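Local coordinates for amino acid adenylation domain-containing protein (Bacillus stratosphericus LAMA 585, PDB 6ULY) that probably selects a keto acid and activates it as the acyl adenylate, as the adenylation domain of a nonribosomal depsipeptide synthetase module, at residues Y263-T268 with S293-M298; T33-S38 with L257-R262. One frame throughout, in Å; residues are numbered along the deposited sequence.

Contact 1 (Y263-T268 with S293-M298); sequences YRATKT and SAMTCM
Thr-268 and Met-298 lie side by side and point the same way, both on the same face of the sheet, from neighbouring parallel strands, with Thr-268 CG2 3.5 Å from Met-298 CE. The methyl of Thr-268 meets a second thioether here, for the side chain of Met-295 crosses it at about a right angle. Met-295 starts with CG anti to its backbone N (chi1 177°), then bends at chi2 and chi3. Its CE comes within 3.7 Å of Ala-265 CB, and its SD packs on the backbone of Thr-266. A long unbranched thioether suits this buried spot because it can fold to fit, while Ala-265 is small enough to pack closely against it. Threonine serves both needs at 268: its methyl joins the methionines, and its OG1 is hydrogen-bonded to Leu-216 and Trp-256.

On the other face, Lys-267 and Cys-297 touch CB to CB at 3.7 Å; the lysine chain then runs away, extended beyond CG, to Asn-234. The polar centre is Thr-266 O. Thr-296, just before strand 297-301, binds it twice, through N at 2.8 Å and OG1 at 2.9 Å, from opposite faces of the carbonyl plane; Cys-297 N adds a weak third bond. Threonine suits this place because its hydroxyl adds a second donor to the backbone N-H. Further along, Thr-268 N hydrogen-bonds Cys-297 O (2.8 Å), nearly in line with its C=O bond (172°), though the N-H is somewhat bent (152°). Such pairing of adjacent parallel strands, joined through intervening helices, is typical of the alpha/beta core of the ANL adenylate-forming fold.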
ATOM      1  N   TYR A 263     -23.645 -15.464  32.498  1.00 56.50           N
ATOM      2  CA  TYR A 263     -23.078 -14.410  33.327  1.00 51.22           C
ATOM      3  C   TYR A 263     -23.985 -13.192  33.429  1.00 46.46           C
ATOM      4  O   TYR A 263     -23.595 -12.191  34.038  1.00 50.66           O
ATOM      5  CB  TYR A 263     -21.706 -14.008  32.792  1.00 52.43           C
ATOM      6  CG  TYR A 263     -20.683 -15.114  32.905  1.00 54.12           C
ATOM      7  CD1 TYR A 263     -19.984 -15.322  34.088  1.00 48.19           C
ATOM      8  CD2 TYR A 263     -20.425 -15.957  31.834  1.00 55.45           C
ATOM      9  CE1 TYR A 263     -19.048 -16.333  34.198  1.00 51.86           C
ATOM     10  CE2 TYR A 263     -19.489 -16.976  31.933  1.00 56.22           C
ATOM     11  CZ  TYR A 263     -18.805 -17.161  33.117  1.00 62.09           C
ATOM     12  OH  TYR A 263     -17.875 -18.175  33.213  1.00 57.82           O
ATOM     13  N   ARG A 264     -25.192 -13.260  32.873  1.00 42.50           N
ATOM     14  CA  ARG A 264     -26.134 -12.147  32.920  1.00 48.36           C
ATOM     15  C   ARG A 264     -25.467 -10.862  32.435  1.00 53.35           C
ATOM     16  O   ARG A 264     -25.552  -9.806  33.067  1.00 45.63           O
ATOM     17  CB  ARG A 264     -26.703 -11.978  34.330  1.00 60.76           C
ATOM     18  CG  ARG A 264     -27.369 -13.234  34.873  1.00 67.67           C
ATOM     19  CD  ARG A 264     -27.977 -13.004  36.244  1.00 86.06           C
ATOM     20  NE  ARG A 264     -27.613 -14.059  37.190  1.00106.69           N
ATOM     21  CZ  ARG A 264     -28.162 -15.270  37.217  1.00106.70           C
ATOM     22  NH1 ARG A 264     -29.106 -15.601  36.345  1.00 95.44           N
ATOM     23  NH2 ARG A 264     -27.761 -16.159  38.117  1.00 98.97           N
ATOM     24  N   ALA A 265     -24.793 -10.963  31.289  1.00 49.49           N
ATOM     25  CA  ALA A 265     -24.055  -9.830  30.750  1.00 44.98           C
ATOM     26  C   ALA A 265     -24.999  -8.682  30.426  1.00 42.18           C
ATOM     27  O   ALA A 265     -26.102  -8.886  29.912  1.00 46.24           O
ATOM     28  CB  ALA A 265     -23.285 -10.246  29.497  1.00 47.20           C
ATOM     29  N   THR A 266     -24.562  -7.465  30.747  1.00 45.51           N
ATOM     30  CA  THR A 266     -25.314  -6.267  30.403  1.00 47.19           C
ATOM     31  C   THR A 266     -24.792  -5.580  29.148  1.00 44.76           C
ATOM     32  O   THR A 266     -25.524  -4.788  28.543  1.00 41.79           O
ATOM     33  CB  THR A 266     -25.293  -5.271  31.572  1.00 50.72           C
ATOM     34  OG1 THR A 266     -23.979  -4.718  31.718  1.00 41.78           O
ATOM     35  CG2 THR A 266     -25.692  -5.974  32.878  1.00 54.12           C
ATOM     36  N   LYS A 267     -23.563  -5.872  28.731  1.00 41.96           N
ATOM     37  CA  LYS A 267     -23.018  -5.263  27.527  1.00 47.19           C
ATOM     38  C   LYS A 267     -22.046  -6.227  26.866  1.00 43.98           C
ATOM     39  O   LYS A 267     -21.422  -7.059  27.530  1.00 41.31           O
ATOM     40  CB  LYS A 267     -22.317  -3.931  27.826  1.00 40.65           C
ATOM     41  CG  LYS A 267     -21.073  -4.065  28.687  1.00 44.70           C
ATOM     42  CD  LYS A 267     -20.437  -2.709  28.975  1.00 48.18           C
ATOM     43  CE  LYS A 267     -19.097  -2.880  29.670  1.00 46.75           C
ATOM     44  NZ  LYS A 267     -18.425  -1.595  29.957  1.00 52.09           N
ATOM     45  N   THR A 268     -21.922  -6.089  25.548  1.00 42.82           N
ATOM     46  CA  THR A 268     -21.036  -6.910  24.733  1.00 39.81           C
ATOM     47  C   THR A 268     -20.894  -6.210  23.387  1.00 39.86           C
ATOM     48  O   THR A 268     -21.546  -5.194  23.128  1.00 43.38           O
ATOM     49  CB  THR A 268     -21.579  -8.338  24.583  1.00 39.97           C
ATOM     50  OG1 THR A 268     -20.579  -9.182  24.004  1.00 38.59           O
ATOM     51  CG2 THR A 268     -22.826  -8.359  23.708  1.00 41.16           C
ATOM     52  N   SER A 293     -32.349 -11.077  29.250  1.00 47.28           N
ATOM     53  CA  SER A 293     -33.053  -9.898  29.736  1.00 45.83           C
ATOM     54  C   SER A 293     -32.122  -8.887  30.388  1.00 40.25           C
ATOM     55  O   SER A 293     -32.498  -7.718  30.518  1.00 41.73           O
ATOM     56  CB  SER A 293     -34.144 -10.314  30.733  1.00 49.45           C
ATOM     57  OG  SER A 293     -33.593 -11.019  31.833  1.00 44.62           O
ATOM     58  N   ALA A 294     -30.923  -9.307  30.797  1.00 40.12           N
ATOM     59  CA  ALA A 294     -29.966  -8.384  31.397  1.00 40.86           C
ATOM     60  C   ALA A 294     -29.193  -7.573  30.363  1.00 44.48           C
ATOM     61  O   ALA A 294     -28.650  -6.518  30.707  1.00 44.89           O
ATOM     62  CB  ALA A 294     -28.972  -9.150  32.276  1.00 40.11           C
ATOM     63  N   MET A 295     -29.127  -8.037  29.116  1.00 50.55           N
ATOM     64  CA  MET A 295     -28.343  -7.359  28.088  1.00 40.33           C
ATOM     65  C   MET A 295     -28.975  -6.014  27.750  1.00 44.88           C
ATOM     66  O   MET A 295     -30.147  -5.947  27.364  1.00 49.38           O
ATOM     67  CB  MET A 295     -28.247  -8.235  26.841  1.00 39.01           C
ATOM     68  CG  MET A 295     -27.511  -7.592  25.656  1.00 51.78           C
ATOM     69  SD  MET A 295     -25.829  -7.049  26.039  1.00 50.91           S
ATOM     70  CE  MET A 295     -25.114  -8.539  26.738  1.00 43.03           C
ATOM     71  N   THR A 296     -28.194  -4.942  27.883  1.00 48.05           N
ATOM     72  CA  THR A 296     -28.651  -3.605  27.540  1.00 47.19           C
ATOM     73  C   THR A 296     -27.863  -2.956  26.412  1.00 50.67           C
ATOM     74  O   THR A 296     -28.368  -2.007  25.801  1.00 52.97           O
ATOM     75  CB  THR A 296     -28.585  -2.679  28.767  1.00 44.61           C
ATOM     76  OG1 THR A 296     -27.235  -2.599  29.243  1.00 46.05           O
ATOM     77  CG2 THR A 296     -29.479  -3.203  29.883  1.00 45.87           C
ATOM     78  N   CYS A 297     -26.661  -3.442  26.103  1.00 47.65           N
ATOM     79  CA  CYS A 297     -25.760  -2.762  25.173  1.00 50.93           C
ATOM     80  C   CYS A 297     -25.027  -3.803  24.332  1.00 43.42           C
ATOM     81  O   CYS A 297     -24.093  -4.449  24.811  1.00 44.08           O
ATOM     82  CB  CYS A 297     -24.781  -1.879  25.938  1.00 46.44           C
ATOM     83  SG  CYS A 297     -23.452  -1.181  24.934  1.00 45.50           S
ATOM     84  N   MET A 298     -25.438  -3.953  23.078  1.00 43.75           N
ATOM     85  CA  MET A 298     -24.746  -4.810  22.118  1.00 46.89           C
ATOM     86  C   MET A 298     -24.154  -3.896  21.048  1.00 42.24           C
ATOM     87  O   MET A 298     -24.812  -3.556  20.065  1.00 38.09           O
ATOM     88  CB  MET A 298     -25.681  -5.840  21.505  1.00 44.05           C
ATOM     89  CG  MET A 298     -26.376  -6.734  22.509  1.00 46.93           C
ATOM     90  SD  MET A 298     -27.034  -8.216  21.721  1.00 48.74           S
ATOM     91  CE  MET A 298     -25.536  -9.192  21.587  1.00 38.03           C
TER

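Contact 2 (T33-S38 with L257-R262); sequences TYIVNS and LDWMDR. With SO4 (sulfate ion), chain O.
Ile-35, at the end of strand 31-35, and Trp-259 and Arg-262, one turn apart on helix 255-262, join a helix to a sheet strand in the alpha/beta fold of this AMP-binding domain. The apolar part is a CH-pi contact. Ile-35 CD1 sits over one face of the Trp-259 indole, 3.4 Å from the centroid of the five-membered ring and 16° off its normal, while CG2 comes nearest to the ring at NE1, 3.7 Å away. With CG1 beside the backbone N and chi2 anti (-172°), the isoleucine chain stretches out to carry CD1 onto the ring. A branched aliphatic suits this place, since one branch can cover the indole as the other lies near the guanidinium. Ile-242 also packs on Ile-35.

The polar part belongs to Arg-262, whose chain is extended from CG to NE and so spans the gap to the loop after the strand. Its NH1 gives a hydrogen bond of 2.8 Å to Asn-37 O, and NH2 adds a weak one to the same oxygen, which lies at the guanidinium's edge but tilted 21° from its plane. Ser-38 O lies 3.4 Å above the centre of one guanidinium face, where the positive charge probably favours it. Arginine fits because one flat group can serve an edge and a face together; NH2 also makes a weak bond to Asn-40 O.

A sulfate ion, probably from the crystallisation liquor, lies beside the loop and is also hydrogen-bonded to Arg-255 NH2. Ser-38 N gives sulfate O1 a weak bond. Ser-38 OG donates to sulfate O4 at 2.6 Å.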
ATOM      1  N   THR A  33     -13.271 -12.529  34.645  1.00 55.14           N
ATOM      2  CA  THR A  33     -13.577 -13.953  34.622  1.00 48.01           C
ATOM      3  C   THR A  33     -13.291 -14.475  33.223  1.00 47.86           C
ATOM      4  O   THR A  33     -13.892 -14.010  32.250  1.00 50.64           O
ATOM      5  CB  THR A  33     -15.032 -14.226  35.012  1.00 51.40           C
ATOM      6  OG1 THR A  33     -15.464 -13.261  35.977  1.00 60.75           O
ATOM      7  CG2 THR A  33     -15.159 -15.609  35.614  1.00 62.79           C
ATOM      8  N   TYR A  34     -12.374 -15.434  33.129  1.00 48.18           N
ATOM      9  CA  TYR A  34     -11.967 -16.023  31.862  1.00 52.81           C
ATOM     10  C   TYR A  34     -12.691 -17.349  31.668  1.00 58.28           C
ATOM     11  O   TYR A  34     -12.570 -18.255  32.500  1.00 60.96           O
ATOM     12  CB  TYR A  34     -10.454 -16.225  31.835  1.00 52.34           C
ATOM     13  CG  TYR A  34      -9.684 -14.968  32.147  1.00 55.53           C
ATOM     14  CD1 TYR A  34      -9.375 -14.057  31.147  1.00 49.82           C
ATOM     15  CD2 TYR A  34      -9.273 -14.685  33.443  1.00 49.91           C
ATOM     16  CE1 TYR A  34      -8.674 -12.906  31.424  1.00 42.24           C
ATOM     17  CE2 TYR A  34      -8.568 -13.531  33.732  1.00 48.83           C
ATOM     18  CZ  TYR A  34      -8.273 -12.644  32.711  1.00 48.41           C
ATOM     19  OH  TYR A  34      -7.572 -11.492  32.975  1.00 47.60           O
ATOM     20  N   ILE A  35     -13.436 -17.462  30.573  1.00 56.89           N
ATOM     21  CA  ILE A  35     -14.185 -18.678  30.282  1.00 59.90           C
ATOM     22  C   ILE A  35     -13.233 -19.732  29.737  1.00 64.10           C
ATOM     23  O   ILE A  35     -12.403 -19.451  28.864  1.00 62.94           O
ATOM     24  CB  ILE A  35     -15.325 -18.395  29.289  1.00 56.27           C
ATOM     25  CG1 ILE A  35     -16.252 -17.318  29.861  1.00 50.36           C
ATOM     26  CG2 ILE A  35     -16.084 -19.689  28.973  1.00 56.91           C
ATOM     27  CD1 ILE A  35     -17.526 -17.094  29.068  1.00 47.35           C
ATOM     28  N   VAL A  36     -13.347 -20.952  30.257  1.00 67.78           N
ATOM     29  CA  VAL A  36     -12.601 -22.094  29.757  1.00 74.26           C
ATOM     30  C   VAL A  36     -13.496 -23.041  28.968  1.00 70.63           C
ATOM     31  O   VAL A  36     -13.102 -23.534  27.909  1.00 70.63           O
ATOM     32  CB  VAL A  36     -11.899 -22.836  30.915  1.00 76.55           C
ATOM     33  CG1 VAL A  36     -11.145 -24.051  30.393  1.00 75.02           C
ATOM     34  CG2 VAL A  36     -10.957 -21.895  31.657  1.00 68.51           C
ATOM     35  N   ASN A  37     -14.701 -23.301  29.464  1.00 66.99           N
ATOM     36  CA  ASN A  37     -15.681 -24.121  28.763  1.00 75.46           C
ATOM     37  C   ASN A  37     -17.042 -23.867  29.404  1.00 71.36           C
ATOM     38  O   ASN A  37     -17.195 -22.963  30.234  1.00 63.84           O
ATOM     39  CB  ASN A  37     -15.285 -25.602  28.797  1.00 81.84           C
ATOM     40  CG  ASN A  37     -15.071 -26.118  30.207  1.00 80.14           C
ATOM     41  OD1 ASN A  37     -16.006 -26.184  31.004  1.00 74.97           O
ATOM     42  ND2 ASN A  37     -13.836 -26.497  30.518  1.00 82.11           N
ATOM     43  N   SER A  38     -18.038 -24.670  29.020  1.00 68.89           N
ATOM     44  CA  SER A  38     -19.399 -24.454  29.497  1.00 74.79           C
ATOM     45  C   SER A  38     -19.524 -24.606  31.010  1.00 77.99           C
ATOM     46  O   SER A  38     -20.482 -24.088  31.594  1.00 63.59           O
ATOM     47  CB  SER A  38     -20.353 -25.427  28.803  1.00 80.96           C
ATOM     48  OG  SER A  38     -20.063 -26.766  29.169  1.00 87.59           O
ATOM     49  N   LEU A 257     -24.604 -16.613  22.981  1.00 43.30           N
ATOM     50  CA  LEU A 257     -25.854 -16.630  23.732  1.00 50.76           C
ATOM     51  C   LEU A 257     -25.656 -17.265  25.104  1.00 46.55           C
ATOM     52  O   LEU A 257     -26.029 -16.682  26.128  1.00 42.56           O
ATOM     53  CB  LEU A 257     -26.931 -17.370  22.938  1.00 50.16           C
ATOM     54  CG  LEU A 257     -27.245 -16.796  21.554  1.00 47.27           C
ATOM     55  CD1 LEU A 257     -28.489 -17.459  20.976  1.00 48.88           C
ATOM     56  CD2 LEU A 257     -27.419 -15.287  21.601  1.00 50.93           C
ATOM     57  N   ASP A 258     -25.057 -18.461  25.144  1.00 48.28           N
ATOM     58  CA  ASP A 258     -24.816 -19.130  26.421  1.00 47.60           C
ATOM     59  C   ASP A 258     -24.098 -18.209  27.392  1.00 50.20           C
ATOM     60  O   ASP A 258     -24.427 -18.157  28.586  1.00 50.17           O
ATOM     61  CB  ASP A 258     -23.971 -20.388  26.217  1.00 50.09           C
ATOM     62  CG  ASP A 258     -24.605 -21.379  25.279  1.00 43.15           C
ATOM     63  OD1 ASP A 258     -25.783 -21.192  24.907  1.00 39.34           O
ATOM     64  OD2 ASP A 258     -23.911 -22.346  24.913  1.00 46.65           O
ATOM     65  N   TRP A 259     -23.087 -17.496  26.896  1.00 44.97           N
ATOM     66  CA  TRP A 259     -22.256 -16.667  27.757  1.00 47.57           C
ATOM     67  C   TRP A 259     -23.042 -15.476  28.289  1.00 46.10           C
ATOM     68  O   TRP A 259     -23.021 -15.193  29.492  1.00 44.84           O
ATOM     69  CB  TRP A 259     -21.018 -16.209  26.985  1.00 48.69           C
ATOM     70  CG  TRP A 259     -20.057 -17.322  26.640  1.00 47.35           C
ATOM     71  CD1 TRP A 259     -19.912 -18.514  27.291  1.00 48.35           C
ATOM     72  CD2 TRP A 259     -19.111 -17.341  25.558  1.00 46.91           C
ATOM     73  NE1 TRP A 259     -18.930 -19.268  26.691  1.00 47.53           N
ATOM     74  CE2 TRP A 259     -18.428 -18.574  25.622  1.00 43.81           C
ATOM     75  CE3 TRP A 259     -18.775 -16.435  24.543  1.00 47.31           C
ATOM     76  CZ2 TRP A 259     -17.430 -18.922  24.715  1.00 50.30           C
ATOM     77  CZ3 TRP A 259     -17.782 -16.788  23.638  1.00 44.63           C
ATOM     78  CH2 TRP A 259     -17.123 -18.020  23.732  1.00 51.40           C
ATOM     79  N   MET A 260     -23.749 -14.765  27.407  1.00 45.63           N
ATOM     80  CA  MET A 260     -24.581 -13.660  27.865  1.00 48.97           C
ATOM     81  C   MET A 260     -25.552 -14.121  28.940  1.00 46.63           C
ATOM     82  O   MET A 260     -25.826 -13.393  29.899  1.00 43.88           O
ATOM     83  CB  MET A 260     -25.347 -13.054  26.693  1.00 46.80           C
ATOM     84  CG  MET A 260     -24.498 -12.184  25.788  1.00 50.00           C
ATOM     85  SD  MET A 260     -25.267 -11.935  24.180  1.00 52.25           S
ATOM     86  CE  MET A 260     -26.729 -11.001  24.612  1.00 51.56           C
ATOM     87  N   ASP A 261     -26.081 -15.334  28.795  1.00 52.20           N
ATOM     88  CA  ASP A 261     -27.060 -15.856  29.739  1.00 51.21           C
ATOM     89  C   ASP A 261     -26.391 -16.302  31.032  1.00 49.43           C
ATOM     90  O   ASP A 261     -26.836 -15.945  32.127  1.00 53.44           O
ATOM     91  CB  ASP A 261     -27.818 -17.014  29.088  1.00 53.60           C
ATOM     92  CG  ASP A 261     -28.624 -17.822  30.081  1.00 49.91           C
ATOM     93  OD1 ASP A 261     -29.843 -17.574  30.200  1.00 47.88           O
ATOM     94  OD2 ASP A 261     -28.033 -18.704  30.738  1.00 51.58           O
ATOM     95  N   ARG A 262     -25.295 -17.053  30.914  1.00 48.81           N
ATOM     96  CA  ARG A 262     -24.652 -17.659  32.075  1.00 45.44           C
ATOM     97  C   ARG A 262     -24.070 -16.615  33.018  1.00 50.74           C
ATOM     98  O   ARG A 262     -24.011 -16.848  34.230  1.00 47.37           O
ATOM     99  CB  ARG A 262     -23.577 -18.624  31.575  1.00 51.22           C
ATOM    100  CG  ARG A 262     -22.538 -19.120  32.567  1.00 48.34           C
ATOM    101  CD  ARG A 262     -21.584 -20.034  31.795  1.00 52.80           C
ATOM    102  NE  ARG A 262     -20.369 -20.411  32.510  1.00 55.21           N
ATOM    103  CZ  ARG A 262     -19.282 -20.899  31.915  1.00 61.77           C
ATOM    104  NH1 ARG A 262     -19.255 -21.059  30.594  1.00 58.90           N
ATOM    105  NH2 ARG A 262     -18.216 -21.223  32.634  1.00 67.29           N
TER
HETATM  106  S   SO4 O 713     -18.160 -26.851  25.783  1.00 96.57           S
HETATM  107  O1  SO4 O 713     -18.146 -25.417  25.832  1.00 86.38           O
HETATM  108  O2  SO4 O 713     -18.767 -27.280  24.555  1.00 95.40           O
HETATM  109  O3  SO4 O 713     -16.815 -27.347  25.852  1.00 95.91           O
HETATM  110  O4  SO4 O 713     -18.915 -27.359  26.891  1.00110.83           O

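How the contacts relate
Contact 1 and contact 2 have centres about 12 Å apart and both reach the same mixed sheet, strand 31-35 near one margin and strands 267-270 and 297-301 further in. Helix 255-262 leads through a Schellman motif at Arg-264 into strand 267-270, so the chain passes from contact 2 directly into contact 1. The two also touch: Ala-265 N probably hydrogen-bonds Met-260 O, Tyr-263 CE2 packs on Ile-35 CD1, and the Met-260 methyl meets those of Met-295 and Met-298. One helix is thereby packed against separate parts of the sheet, with the bound adenylate about 11 Å from the Cys-297 side chain in contact 1.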